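Local coordinates for sensor protein (Haloarcula marismortui ATCC 43049, PDB 3BWL) that is probably a phosphorelay sensor histidine kinase, represented here by its PAS domain, which holds an indole aldehyde in its pocket, at residues Val103-Leu108 with Phe118-Arg123. Sequence-based numbering, arbitrary orientation.
Sequences VEVHLL and FLAISR. With I3A (1H-indole-3-carbaldehyde), chain F.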
ATOM      1  N   VAL A 103      10.002 -11.088   7.790  1.00 17.00           N
ATOM      2  CA  VAL A 103       9.537  -9.894   7.099  1.00 16.72           C
ATOM      3  C   VAL A 103      10.378  -8.701   7.472  1.00 16.20           C
ATOM      4  O   VAL A 103      11.024  -8.678   8.539  1.00 15.87           O
ATOM      5  CB  VAL A 103       8.051  -9.554   7.442  1.00 15.98           C
ATOM      6  CG1 VAL A 103       7.129 -10.659   6.919  1.00 15.97           C
ATOM      7  CG2 VAL A 103       7.867  -9.408   8.992  1.00 17.06           C
ATOM      8  N   GLU A 104      10.403  -7.741   6.571  1.00 16.33           N
ATOM      9  CA  GLU A 104      10.812  -6.399   6.945  1.00 15.51           C
ATOM     10  C   GLU A 104       9.568  -5.544   7.005  1.00 16.77           C
ATOM     11  O   GLU A 104       8.845  -5.395   5.983  1.00 17.06           O
ATOM     12  CB  GLU A 104      11.811  -5.795   5.964  1.00 16.88           C
ATOM     13  CG  GLU A 104      12.222  -4.376   6.379  1.00 16.14           C
ATOM     14  CD  GLU A 104      13.154  -3.723   5.389  1.00 23.70           C
ATOM     15  OE1 GLU A 104      12.724  -3.451   4.240  1.00 23.06           O
ATOM     16  OE2 GLU A 104      14.317  -3.447   5.757  1.00 24.44           O
ATOM     17  N   VAL A 105       9.340  -4.969   8.190  1.00 14.87           N
ATOM     18  CA  VAL A 105       8.191  -4.111   8.424  1.00 15.59           C
ATOM     19  C   VAL A 105       8.605  -2.674   8.203  1.00 16.29           C
ATOM     20  O   VAL A 105       9.660  -2.237   8.721  1.00 16.77           O
ATOM     21  CB  VAL A 105       7.691  -4.217   9.911  1.00 16.69           C
ATOM     22  CG1 VAL A 105       6.462  -3.398  10.094  1.00 16.13           C
ATOM     23  CG2 VAL A 105       7.382  -5.653  10.274  1.00 16.60           C
ATOM     24  N   HIS A 106       7.852  -1.955   7.376  1.00 16.24           N
ATOM     25  CA  HIS A 106       8.046  -0.491   7.281  1.00 16.09           C
ATOM     26  C   HIS A 106       6.873   0.132   8.037  1.00 17.09           C
ATOM     27  O   HIS A 106       5.727   0.048   7.594  1.00 16.68           O
ATOM     28  CB  HIS A 106       8.084  -0.025   5.792  1.00 14.78           C
ATOM     29  CG  HIS A 106       8.705   1.319   5.585  1.00 16.58           C
ATOM     30  ND1 HIS A 106       8.935   1.843   4.330  1.00 17.85           N
ATOM     31  CD2 HIS A 106       9.155   2.249   6.469  1.00 19.67           C
ATOM     32  CE1 HIS A 106       9.502   3.039   4.446  1.00 19.21           C
ATOM     33  NE2 HIS A 106       9.661   3.303   5.733  1.00 17.10           N
ATOM     34  N   LEU A 107       7.183   0.760   9.197  1.00 17.39           N
ATOM     35  CA  LEU A 107       6.159   1.222  10.077  1.00 16.87           C
ATOM     36  C   LEU A 107       6.109   2.756  10.114  1.00 17.62           C
ATOM     37  O   LEU A 107       7.153   3.425  10.166  1.00 17.44           O
ATOM     38  CB  LEU A 107       6.446   0.681  11.481  1.00 15.75           C
ATOM     39  CG  LEU A 107       5.474   0.981  12.625  1.00 17.45           C
ATOM     40  CD1 LEU A 107       4.161   0.275  12.353  1.00 18.95           C
ATOM     41  CD2 LEU A 107       6.031   0.426  13.923  1.00 18.94           C
ATOM     42  N   LEU A 108       4.888   3.287  10.121  1.00 17.85           N
ATOM     43  CA  LEU A 108       4.645   4.733  10.123  1.00 17.67           C
ATOM     44  C   LEU A 108       3.718   5.095  11.265  1.00 17.51           C
ATOM     45  O   LEU A 108       2.712   4.427  11.446  1.00 17.91           O
ATOM     46  CB  LEU A 108       3.927   5.114   8.803  1.00 16.38           C
ATOM     47  CG  LEU A 108       3.354   6.536   8.710  1.00 17.35           C
ATOM     48  CD1 LEU A 108       4.454   7.650   8.770  1.00 16.34           C
ATOM     49  CD2 LEU A 108       2.497   6.712   7.468  1.00 17.89           C
ATOM     50  N   PHE A 118      -0.816   3.584  13.655  1.00 18.91           N
ATOM     51  CA  PHE A 118       0.393   3.138  12.984  1.00 18.95           C
ATOM     52  C   PHE A 118      -0.017   2.320  11.747  1.00 19.56           C
ATOM     53  O   PHE A 118      -0.923   1.491  11.820  1.00 19.66           O
ATOM     54  CB  PHE A 118       1.230   2.224  13.887  1.00 18.19           C
ATOM     55  CG  PHE A 118       1.854   2.948  15.047  1.00 19.27           C
ATOM     56  CD1 PHE A 118       3.179   3.341  14.973  1.00 20.01           C
ATOM     57  CD2 PHE A 118       1.102   3.269  16.182  1.00 18.80           C
ATOM     58  CE1 PHE A 118       3.780   4.041  16.027  1.00 18.77           C
ATOM     59  CE2 PHE A 118       1.700   3.991  17.282  1.00 20.25           C
ATOM     60  CZ  PHE A 118       3.034   4.355  17.179  1.00 19.67           C
ATOM     61  N   LEU A 119       0.687   2.541  10.652  1.00 17.65           N
ATOM     62  CA  LEU A 119       0.449   1.822   9.402  1.00 17.51           C
ATOM     63  C   LEU A 119       1.716   1.037   9.136  1.00 17.04           C
ATOM     64  O   LEU A 119       2.817   1.615   9.062  1.00 16.65           O
ATOM     65  CB  LEU A 119       0.202   2.833   8.288  1.00 15.90           C
ATOM     66  CG  LEU A 119      -0.010   2.338   6.860  1.00 19.67           C
ATOM     67  CD1 LEU A 119      -1.104   1.261   6.727  1.00 18.86           C
ATOM     68  CD2 LEU A 119      -0.276   3.586   5.938  1.00 16.38           C
ATOM     69  N   ALA A 120       1.562  -0.278   8.986  1.00 17.37           N
ATOM     70  CA  ALA A 120       2.682  -1.208   8.817  1.00 17.29           C
ATOM     71  C   ALA A 120       2.562  -1.938   7.495  1.00 15.93           C
ATOM     72  O   ALA A 120       1.565  -2.555   7.213  1.00 16.88           O
ATOM     73  CB  ALA A 120       2.736  -2.208   9.963  1.00 17.62           C
ATOM     74  N   ILE A 121       3.585  -1.798   6.675  1.00 16.27           N
ATOM     75  CA  ILE A 121       3.680  -2.545   5.428  1.00 16.42           C
ATOM     76  C   ILE A 121       4.779  -3.614   5.623  1.00 17.34           C
ATOM     77  O   ILE A 121       5.969  -3.296   5.807  1.00 17.73           O
ATOM     78  CB  ILE A 121       4.007  -1.603   4.206  1.00 17.06           C
ATOM     79  CG1 ILE A 121       3.140  -0.323   4.211  1.00 17.92           C
ATOM     80  CG2 ILE A 121       3.918  -2.370   2.904  1.00 16.20           C
ATOM     81  CD1 ILE A 121       1.634  -0.510   4.215  1.00 22.48           C
ATOM     82  N   SER A 122       4.380  -4.872   5.600  1.00 15.12           N
ATOM     83  CA  SER A 122       5.324  -6.005   5.818  1.00 15.38           C
ATOM     84  C   SER A 122       5.676  -6.692   4.505  1.00 16.34           C
ATOM     85  O   SER A 122       4.779  -7.085   3.733  1.00 16.13           O
ATOM     86  CB  SER A 122       4.727  -7.011   6.809  1.00 15.35           C
ATOM     87  OG  SER A 122       4.338  -6.350   8.034  1.00 17.14           O
ATOM     88  N   ARG A 123       6.973  -6.784   4.246  1.00 15.60           N
ATOM     89  CA  ARG A 123       7.488  -7.407   3.032  1.00 15.79           C
ATOM     90  C   ARG A 123       8.179  -8.733   3.384  1.00 18.20           C
ATOM     91  O   ARG A 123       9.089  -8.752   4.201  1.00 18.33           O
ATOM     92  CB  ARG A 123       8.453  -6.487   2.279  1.00 16.70           C
ATOM     93  CG  ARG A 123       8.919  -7.175   1.054  1.00 18.49           C
ATOM     94  CD  ARG A 123       9.518  -6.258   0.060  1.00 17.59           C
ATOM     95  NE  ARG A 123       8.504  -5.304  -0.422  1.00 13.88           N
ATOM     96  CZ  ARG A 123       8.791  -4.405  -1.356  1.00 15.62           C
ATOM     97  NH1 ARG A 123      10.040  -4.402  -1.872  1.00 17.87           N
ATOM     98  NH2 ARG A 123       7.861  -3.545  -1.764  1.00 14.98           N
TER
HETATM   99  O   I3A F 601       2.537  -3.730  12.510  1.00 22.83           O
HETATM  100  C3' I3A F 601       3.118  -4.789  12.293  1.00 22.53           C
HETATM  101  C3  I3A F 601       4.258  -5.216  13.177  1.00 21.15           C
HETATM  102  C2  I3A F 601       4.877  -6.480  12.982  1.00 19.22           C
HETATM  103  N   I3A F 601       5.822  -6.504  13.980  1.00 20.34           N
HETATM  104  C8  I3A F 601       5.791  -5.380  14.751  1.00 20.60           C
HETATM  105  C9  I3A F 601       4.787  -4.533  14.291  1.00 21.46           C
HETATM  106  C4  I3A F 601       4.560  -3.284  14.906  1.00 20.37           C
HETATM  107  C5  I3A F 601       5.338  -2.918  16.036  1.00 21.08           C
HETATM  108  C6  I3A F 601       6.328  -3.788  16.525  1.00 20.68           C
HETATM  109  C7  I3A F 601       6.557  -5.014  15.870  1.00 21.71           C
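Leu107 and the Phe118 side chain cross obliquely: with CG anti to the backbone N (chi1 -178°), Leu107 places that atom 4.0 Å from Phe118 CD1. Leu108 O also approaches the ring, 3.7 Å from Phe118 CD1. The other flat group is the indole of the bound 1H-indole-3-carbaldehyde. Val105 CG2 sits almost straight above its C2, at 3.8 Å. Leu107 CD2 lies on the same side of the ring plane but displaced beyond the benzo rim, 4.0 Å from C5. Ala120 CB is only 3.0 Å from the aldehyde O. Leu107 CD1 lies 3.7 Å from Ala120 CB and 3.8 Å from Phe118 CB. An alanine at Leu107 would probably open a gap between Phe118, Ala120 and the benzo ring, leaving the indole less firmly seated.

Six backbone hydrogen bonds join the antiparallel strands in the pairs Glu104–Arg123, His106–Ile121 and Leu108–Leu119; that from His106 N to Ile121 O is nearly straight (176°). Glu104, His106, Leu108, Ile121 and Arg123 meet the second subunit: Glu104 OE1 bridges to its Arg123 NH1, reciprocally, and His106 ND1 bonds its Asp28. Arg123 NH2 also salt-bridges Asp28 of its own chain. On the ligand side, Ser122 OG is hydrogen-bonded to Tyr93. Strand 115-124 is central in the antiparallel PAS sheet, flanked by strand 29-33, on which Leu119 packs, and by 100-112, which lies between it and 86-94.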